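Local coordinates for metallo-beta-lactamase FIM-1 (Pseudomonas aeruginosa, PDB 6V3Q), which probably hydrolyses beta-lactam antibiotics to substituted beta-amino acids as a class B zinc-dependent beta-lactamase, at residues G18-T23 against I40-D45; G44-L49 against K71-W76; L136-P141 against D148-G153. All coordinates share one frame; numbering follows the deposited sequence.

Interaction 1 of 3, residues G18-T23 against I40-D45; sequences GVWMHT and IVEKGD
The indole of W20 meets E42 at its edge. NE1 gives a nearly straight hydrogen bond to OE2 of E42, 2.9 Å long, with an N-H...O angle of 168°. OE2 lies close to the indole plane and receives the bond through its anti lone pair, the one directed away from OE1. Ring and carboxylate are only 21° apart, so the two flat groups are nearly coplanar. The carbonyl O of I40 also lies at the indole edge, 3.7 Å from CD1 of W20. Elsewhere round the indole, W65 of helix 56-68 packs edge-to-face. The imidazole of H22 is met at its edge by the CD1 methyl of I40, 3.7 Å from CD2. With CG of H22 between the backbone N and the carbonyl carbon (chi1 67°), the ring turns its CD2 edge to that methyl, which CB also touches.

These residues belong to an antiparallel hairpin, strands 19-27 and 33-43, in the seven-stranded sheet of the metallo-beta-lactamase fold. W20 and I40 form a hydrogen-bonded pair: each backbone N bonds to the other residue's O at 2.8 Å. V19 and V41 are the next, non-hydrogen-bonded pair, and their side chains lie on the other face of the sheet from W20 and I40. Beyond the strand start, N of E42 bonds to O of G18 at 2.9 Å. The E42 chain is extended beyond CG and runs over G18, with CD 3.5 Å from G18 CA.

Interaction 2 of 3, residues G44-L49 against K71-W76; sequences GDFSIL and KKPIRW
S47 makes the central polar contacts with K72, P73 and R75. Its hydroxyl donates to the carbonyl O of K72, OG to O 2.7 Å. OG reaches that carbonyl from the position between the backbone N and the carbonyl carbon (chi1 55°). The backbone N of S47 gives a weak, bent bond to O of P73, while O of S47 accepts from N of R75 at 3.0 Å, almost in line with the carbonyl. Further on, N of L49 bonds to O of W76 at 2.9 Å. At the other end, NZ of K72 lies against O of G44, but the modelled separation is too short for the geometry of this bond to be relied on. E42 OE1 is a long and weak ion-pair partner of the same ammonium.

The F46 ring lies against the R75 guanidinium. CE1 of F46 sits over the centre of one face of the guanidinium, 3.7 Å from CZ of R75, with the planes 32° apart. The carbonyl O of P73 lies at the F46 ring edge.

Apolar contacts fall on both faces of the sheet. CG1 of I48 packs on CE3 of W76 at 3.6 Å, and CB of F46 touches CZ3 of the same indole at 3.9 Å. On the opposite face CB of L49 meets CG2 of I74 at 3.9 Å, and I62 of helix 56-68 covers both residues.

The pairs S47 with I74 and I48 with W76 are parallel, and the register slips by one residue between them. R75 is the extra residue of a beta bulge in strand 74-78. The arrangement is a beta-alpha-beta crossover, in which helix 56-68 links parallel strands 46-50 and 74-78.

Interaction 3 of 3, residues L136-P141 against D148-G153; sequences LVIFDP and DNIVVG
V137 and G153 bind each other twice through the backbone. N of V137 donates to O of G153, and N of G153 to O of V137, both at 2.8 Å. F139 and V151 repeat the pattern: N of F139 reaches O of V151 and N of V151 reaches O of F139, each at 2.9 Å. All four bonds are nearly straight, so both residues of each pair have N and O satisfied across the contact. I138 and V152 form the non-hydrogen-bonded pair between them. Their polar backbone atoms turn outward, I138 bonding with T130 and V152 with F161 on the flanking strands.

Side chains fill both faces. CG1 of V152 packs on CD1 of L136 at 3.8 Å, and CG2 of I138 on CD1 of I150 at 3.7 Å. On the other face V151 and F139 lie side by side. CG2 of V151 touches CB of F139 at 3.8 Å and also meets the edge of the phenyl ring, in its plane. V192 of helix 185-195 covers V151 and P141.

Past the paired strands the side chain of N149 turns to the connecting loop. It gives ND2 to O of G142, and its OD1 takes the backbone N of T146, with a weak bond from N of H145. The arrangement is a beta hairpin whose loop carries zinc ligand H145. N149, its side chain about 7 Å from the zinc ion, is bonded to that loop, consistent with a second-shell place beside the metallo-beta-lactamase metal site.

Overall arrangement
From the N terminus, interaction 1 comes first and closes the hairpin of strands 19-27 and 33-43. Its second segment runs directly into interaction 2, and the two share G44 and D45. Interaction 2 then closes the longer loop through helix 56-68 and adds strand 74-78 to the same sheet. Strands 33-43 and 46-50 are neighbours there, and N of I48 probably bonds to O of V41, 2.7 Å away. Interaction 3 follows in series, with no nesting or crossing, and closes a short hairpin in the second sheet. L136 joins the two sheets: its methyls pack on V41 of interaction 1 and I48 of interaction 2.

Interaction 1 of 3, residues G18-T23 against I40-D45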
# COMPACT_ATOMS: atom_id res chain seq x y z
N GLY A 18 2.77 -16.39 25.05
CA GLY A 18 2.20 -17.49 24.29
C GLY A 18 1.35 -17.09 23.11
O GLY A 18 0.72 -17.97 22.51
N VAL A 19 1.31 -15.81 22.76
CA VAL A 19 0.47 -15.31 21.67
C VAL A 19 1.32 -14.39 20.80
O VAL A 19 1.77 -13.34 21.26
CB VAL A 19 -0.78 -14.58 22.17
CG1 VAL A 19 -1.64 -14.12 21.01
CG2 VAL A 19 -1.58 -15.46 23.12
N TRP A 20 1.54 -14.79 19.55
CA TRP A 20 2.32 -14.00 18.59
C TRP A 20 1.42 -13.52 17.46
O TRP A 20 0.47 -14.20 17.06
CB TRP A 20 3.47 -14.82 18.01
CG TRP A 20 4.39 -15.40 19.04
CD1 TRP A 20 4.16 -16.51 19.80
CD2 TRP A 20 5.68 -14.91 19.41
NE1 TRP A 20 5.23 -16.73 20.63
CE2 TRP A 20 6.18 -15.77 20.41
CE3 TRP A 20 6.47 -13.83 19.00
CZ2 TRP A 20 7.42 -15.58 21.01
CZ3 TRP A 20 7.71 -13.65 19.60
CH2 TRP A 20 8.17 -14.52 20.59
N MET A 21 1.73 -12.34 16.94
CA MET A 21 1.06 -11.78 15.78
C MET A 21 2.01 -11.83 14.59
O MET A 21 3.14 -11.34 14.67
CB MET A 21 0.61 -10.34 16.03
CG MET A 21 -0.38 -9.80 15.01
SD MET A 21 -1.04 -8.17 15.46
CE MET A 21 0.05 -7.08 14.55
N HIS A 22 1.56 -12.43 13.49
CA HIS A 22 2.32 -12.44 12.25
C HIS A 22 1.70 -11.47 11.26
O HIS A 22 0.48 -11.41 11.10
CB HIS A 22 2.42 -13.85 11.63
CG HIS A 22 1.12 -14.41 11.14
ND1 HIS A 22 0.57 -14.07 9.92
CD2 HIS A 22 0.29 -15.33 11.69
CE1 HIS A 22 -0.56 -14.74 9.75
NE2 HIS A 22 -0.75 -15.51 10.81
N THR A 23 2.56 -10.69 10.59
CA THR A 23 2.15 -9.67 9.64
C THR A 23 2.89 -9.89 8.34
O THR A 23 4.13 -9.93 8.33
CB THR A 23 2.43 -8.26 10.19
OG1 THR A 23 1.70 -8.06 11.40
CG2 THR A 23 2.02 -7.21 9.17
N ILE A 40 -0.23 -16.66 15.96
CA ILE A 40 0.32 -17.97 16.32
C ILE A 40 0.17 -18.10 17.82
O ILE A 40 0.70 -17.28 18.58
CB ILE A 40 1.79 -18.13 15.89
CG1 ILE A 40 1.93 -17.92 14.38
CG2 ILE A 40 2.30 -19.51 16.28
CD1 ILE A 40 2.81 -16.75 14.01
N VAL A 41 -0.56 -19.13 18.26
CA VAL A 41 -0.89 -19.33 19.67
C VAL A 41 -0.22 -20.61 20.13
O VAL A 41 -0.49 -21.69 19.60
CB VAL A 41 -2.40 -19.39 19.90
CG1 VAL A 41 -2.69 -19.61 21.38
CG2 VAL A 41 -3.06 -18.11 19.42
N GLU A 42 0.66 -20.48 21.13
CA GLU A 42 1.34 -21.64 21.69
C GLU A 42 0.35 -22.55 22.42
O GLU A 42 -0.60 -22.09 23.05
CB GLU A 42 2.44 -21.19 22.65
CG GLU A 42 3.47 -20.27 22.02
CD GLU A 42 4.50 -19.79 23.02
OE1 GLU A 42 4.69 -20.47 24.05
OE2 GLU A 42 5.12 -18.74 22.77
N LYS A 43 0.59 -23.86 22.32
CA LYS A 43 -0.24 -24.86 22.99
C LYS A 43 0.66 -26.05 23.31
O LYS A 43 0.85 -26.95 22.49
CB LYS A 43 -1.43 -25.26 22.12
CG LYS A 43 -2.26 -26.41 22.68
CD LYS A 43 -3.66 -26.40 22.07
CE LYS A 43 -4.31 -27.77 22.12
NZ LYS A 43 -4.08 -28.53 20.86
N GLY A 44 1.22 -26.04 24.52
CA GLY A 44 2.19 -27.04 24.91
C GLY A 44 3.45 -26.96 24.07
O GLY A 44 4.10 -25.92 24.02
N ASP A 45 3.80 -28.07 23.42
CA ASP A 45 4.99 -28.12 22.58
C ASP A 45 4.72 -27.72 21.13
O ASP A 45 5.65 -27.71 20.32
CB ASP A 45 5.59 -29.53 22.60
CG ASP A 45 6.05 -29.94 23.99
OD1 ASP A 45 6.34 -29.04 24.81
OD2 ASP A 45 6.14 -31.16 24.26

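Interaction 2 of 3, residues G44-L49 against K71-W76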
# COMPACT_ATOMS: atom_id res chain seq x y z
N GLY A 44 1.22 -26.04 24.52
CA GLY A 44 2.19 -27.04 24.91
C GLY A 44 3.45 -26.96 24.07
O GLY A 44 4.10 -25.92 24.02
N ASP A 45 3.80 -28.07 23.42
CA ASP A 45 4.99 -28.12 22.58
C ASP A 45 4.72 -27.72 21.13
O ASP A 45 5.65 -27.71 20.32
CB ASP A 45 5.59 -29.53 22.60
CG ASP A 45 6.05 -29.94 23.99
OD1 ASP A 45 6.34 -29.04 24.81
OD2 ASP A 45 6.14 -31.16 24.26
N PHE A 46 3.48 -27.37 20.79
CA PHE A 46 3.14 -27.00 19.43
C PHE A 46 2.37 -25.69 19.42
O PHE A 46 2.27 -25.02 20.46
CB PHE A 46 2.35 -28.12 18.75
CG PHE A 46 3.02 -29.46 18.82
CD1 PHE A 46 4.05 -29.78 17.94
CD2 PHE A 46 2.65 -30.39 19.78
CE1 PHE A 46 4.68 -31.01 18.01
CE2 PHE A 46 3.28 -31.62 19.85
CZ PHE A 46 4.30 -31.93 18.97
N SER A 47 1.82 -25.29 18.28
CA SER A 47 1.19 -23.98 18.18
C SER A 47 0.03 -24.02 17.19
O SER A 47 -0.01 -24.87 16.29
CB SER A 47 2.20 -22.91 17.78
OG SER A 47 2.87 -23.25 16.58
N ILE A 48 -0.90 -23.09 17.37
CA ILE A 48 -2.09 -22.97 16.53
C ILE A 48 -1.94 -21.72 15.67
O ILE A 48 -1.55 -20.66 16.18
CB ILE A 48 -3.36 -22.90 17.39
CG1 ILE A 48 -3.48 -24.14 18.27
CG2 ILE A 48 -4.60 -22.76 16.50
CD1 ILE A 48 -4.43 -23.98 19.44
N LEU A 49 -2.25 -21.85 14.39
CA LEU A 49 -2.16 -20.74 13.44
C LEU A 49 -3.55 -20.20 13.16
O LEU A 49 -4.46 -20.96 12.80
CB LEU A 49 -1.48 -21.17 12.14
CG LEU A 49 -1.43 -20.12 11.04
CD1 LEU A 49 -0.59 -18.92 11.46
CD2 LEU A 49 -0.91 -20.71 9.73
N LYS A 71 10.35 -23.00 18.11
CA LYS A 71 10.54 -24.38 18.55
C LYS A 71 9.22 -25.00 19.01
O LYS A 71 9.21 -25.88 19.87
CB LYS A 71 11.60 -24.48 19.65
CG LYS A 71 12.96 -23.94 19.23
CD LYS A 71 13.55 -24.76 18.09
CE LYS A 71 14.03 -26.12 18.58
NZ LYS A 71 14.61 -26.95 17.49
N LYS A 72 8.12 -24.54 18.43
CA LYS A 72 6.78 -25.06 18.72
C LYS A 72 6.05 -25.17 17.39
O LYS A 72 5.31 -24.26 16.99
CB LYS A 72 6.03 -24.15 19.70
CG LYS A 72 6.62 -24.13 21.11
CD LYS A 72 6.00 -23.01 21.94
CE LYS A 72 6.47 -23.06 23.38
NZ LYS A 72 5.90 -24.21 24.12
N PRO A 73 6.24 -26.27 16.67
CA PRO A 73 5.72 -26.35 15.30
C PRO A 73 4.21 -26.22 15.24
O PRO A 73 3.49 -26.73 16.11
CB PRO A 73 6.18 -27.74 14.83
CG PRO A 73 7.36 -28.06 15.69
CD PRO A 73 7.05 -27.44 17.03
N ILE A 74 3.73 -25.52 14.21
CA ILE A 74 2.30 -25.40 13.99
C ILE A 74 1.73 -26.77 13.67
O ILE A 74 2.25 -27.50 12.81
CB ILE A 74 2.01 -24.40 12.86
CG1 ILE A 74 2.35 -22.97 13.31
CG2 ILE A 74 0.56 -24.49 12.40
CD1 ILE A 74 2.37 -21.97 12.18
N ARG A 75 0.66 -27.15 14.38
CA ARG A 75 -0.04 -28.40 14.11
C ARG A 75 -1.49 -28.21 13.72
O ARG A 75 -2.06 -29.11 13.09
CB ARG A 75 0.03 -29.33 15.33
CG ARG A 75 1.36 -30.04 15.47
CD ARG A 75 1.70 -30.79 14.18
NE ARG A 75 3.10 -31.18 14.14
CZ ARG A 75 3.58 -32.29 14.69
NH1 ARG A 75 4.87 -32.58 14.60
NH2 ARG A 75 2.77 -33.12 15.33
N TRP A 76 -2.09 -27.08 14.06
CA TRP A 76 -3.48 -26.81 13.72
C TRP A 76 -3.59 -25.40 13.17
O TRP A 76 -2.78 -24.53 13.49
CB TRP A 76 -4.40 -26.97 14.94
CG TRP A 76 -4.11 -28.20 15.74
CD1 TRP A 76 -4.67 -29.44 15.58
CD2 TRP A 76 -3.17 -28.32 16.82
NE1 TRP A 76 -4.14 -30.32 16.50
CE2 TRP A 76 -3.22 -29.65 17.27
CE3 TRP A 76 -2.30 -27.42 17.45
CZ2 TRP A 76 -2.42 -30.11 18.32
CZ3 TRP A 76 -1.51 -27.88 18.49
CH2 TRP A 76 -1.58 -29.22 18.92

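Interaction 3 of 3, residues L136-P141 against D148-G153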
# COMPACT_ATOMS: atom_id res chain seq x y z
N LEU A 136 -8.28 -21.34 22.28
CA LEU A 136 -9.04 -20.44 21.42
C LEU A 136 -10.53 -20.73 21.59
O LEU A 136 -10.95 -21.88 21.71
CB LEU A 136 -8.66 -20.60 19.95
CG LEU A 136 -7.23 -20.63 19.41
CD1 LEU A 136 -7.24 -20.57 17.88
CD2 LEU A 136 -6.36 -19.51 19.97
N VAL A 137 -11.33 -19.67 21.63
CA VAL A 137 -12.77 -19.77 21.42
C VAL A 137 -13.06 -19.25 20.02
O VAL A 137 -12.82 -18.07 19.73
CB VAL A 137 -13.57 -19.01 22.48
CG1 VAL A 137 -15.05 -18.99 22.12
CG2 VAL A 137 -13.38 -19.64 23.85
N ILE A 138 -13.53 -20.13 19.15
CA ILE A 138 -13.91 -19.76 17.80
C ILE A 138 -15.40 -19.45 17.82
O ILE A 138 -16.21 -20.30 18.19
CB ILE A 138 -13.58 -20.87 16.79
CG1 ILE A 138 -12.07 -21.17 16.81
CG2 ILE A 138 -14.03 -20.46 15.40
CD1 ILE A 138 -11.70 -22.46 16.14
N PHE A 139 -15.75 -18.23 17.41
CA PHE A 139 -17.10 -17.71 17.55
C PHE A 139 -17.63 -17.27 16.19
O PHE A 139 -16.90 -16.68 15.39
CB PHE A 139 -17.11 -16.53 18.53
CG PHE A 139 -18.47 -15.92 18.75
CD1 PHE A 139 -19.45 -16.61 19.44
CD2 PHE A 139 -18.76 -14.66 18.27
CE1 PHE A 139 -20.70 -16.05 19.65
CE2 PHE A 139 -20.01 -14.09 18.47
CZ PHE A 139 -20.98 -14.79 19.16
N ASP A 140 -18.90 -17.59 15.93
CA ASP A 140 -19.56 -17.24 14.68
C ASP A 140 -20.57 -16.13 14.93
O ASP A 140 -21.66 -16.40 15.47
CB ASP A 140 -20.24 -18.47 14.08
CG ASP A 140 -20.96 -18.16 12.77
OD1 ASP A 140 -20.67 -17.12 12.14
OD2 ASP A 140 -21.83 -18.97 12.37
N PRO A 141 -20.28 -14.89 14.56
CA PRO A 141 -21.19 -13.78 14.86
C PRO A 141 -22.21 -13.47 13.78
O PRO A 141 -23.03 -12.56 13.98
CB PRO A 141 -20.21 -12.61 15.01
CG PRO A 141 -19.14 -12.91 14.02
CD PRO A 141 -19.03 -14.42 13.94
N ASP A 148 -19.40 -15.34 5.62
CA ASP A 148 -18.84 -16.48 6.32
C ASP A 148 -17.84 -16.11 7.41
O ASP A 148 -17.27 -17.02 8.02
CB ASP A 148 -18.15 -17.41 5.32
CG ASP A 148 -17.04 -16.71 4.55
OD1 ASP A 148 -17.31 -15.64 3.97
OD2 ASP A 148 -15.91 -17.22 4.53
N ASN A 149 -17.62 -14.83 7.68
CA ASN A 149 -16.56 -14.44 8.59
C ASN A 149 -16.84 -14.94 10.01
O ASN A 149 -17.97 -14.91 10.48
CB ASN A 149 -16.35 -12.92 8.60
CG ASN A 149 -17.63 -12.13 8.86
OD1 ASN A 149 -17.70 -10.95 8.53
ND2 ASN A 149 -18.64 -12.77 9.44
N ILE A 150 -15.78 -15.41 10.67
CA ILE A 150 -15.83 -15.82 12.07
C ILE A 150 -14.69 -15.11 12.79
O ILE A 150 -13.78 -14.55 12.17
CB ILE A 150 -15.71 -17.35 12.24
CG1 ILE A 150 -14.38 -17.84 11.67
CG2 ILE A 150 -16.88 -18.06 11.56
CD1 ILE A 150 -14.14 -19.32 11.88
N VAL A 151 -14.74 -15.13 14.12
CA VAL A 151 -13.72 -14.50 14.95
C VAL A 151 -13.14 -15.54 15.90
O VAL A 151 -13.72 -16.60 16.14
CB VAL A 151 -14.26 -13.29 15.73
CG1 VAL A 151 -14.92 -12.30 14.78
CG2 VAL A 151 -15.23 -13.75 16.81
N VAL A 152 -11.97 -15.21 16.45
CA VAL A 152 -11.28 -16.05 17.42
C VAL A 152 -11.00 -15.21 18.66
O VAL A 152 -10.44 -14.12 18.55
CB VAL A 152 -9.97 -16.64 16.86
CG1 VAL A 152 -9.18 -17.34 17.95
CG2 VAL A 152 -10.27 -17.60 15.72
N GLY A 153 -11.39 -15.72 19.82
CA GLY A 153 -11.13 -15.06 21.09
C GLY A 153 -10.18 -15.87 21.95
O GLY A 153 -10.14 -17.10 21.87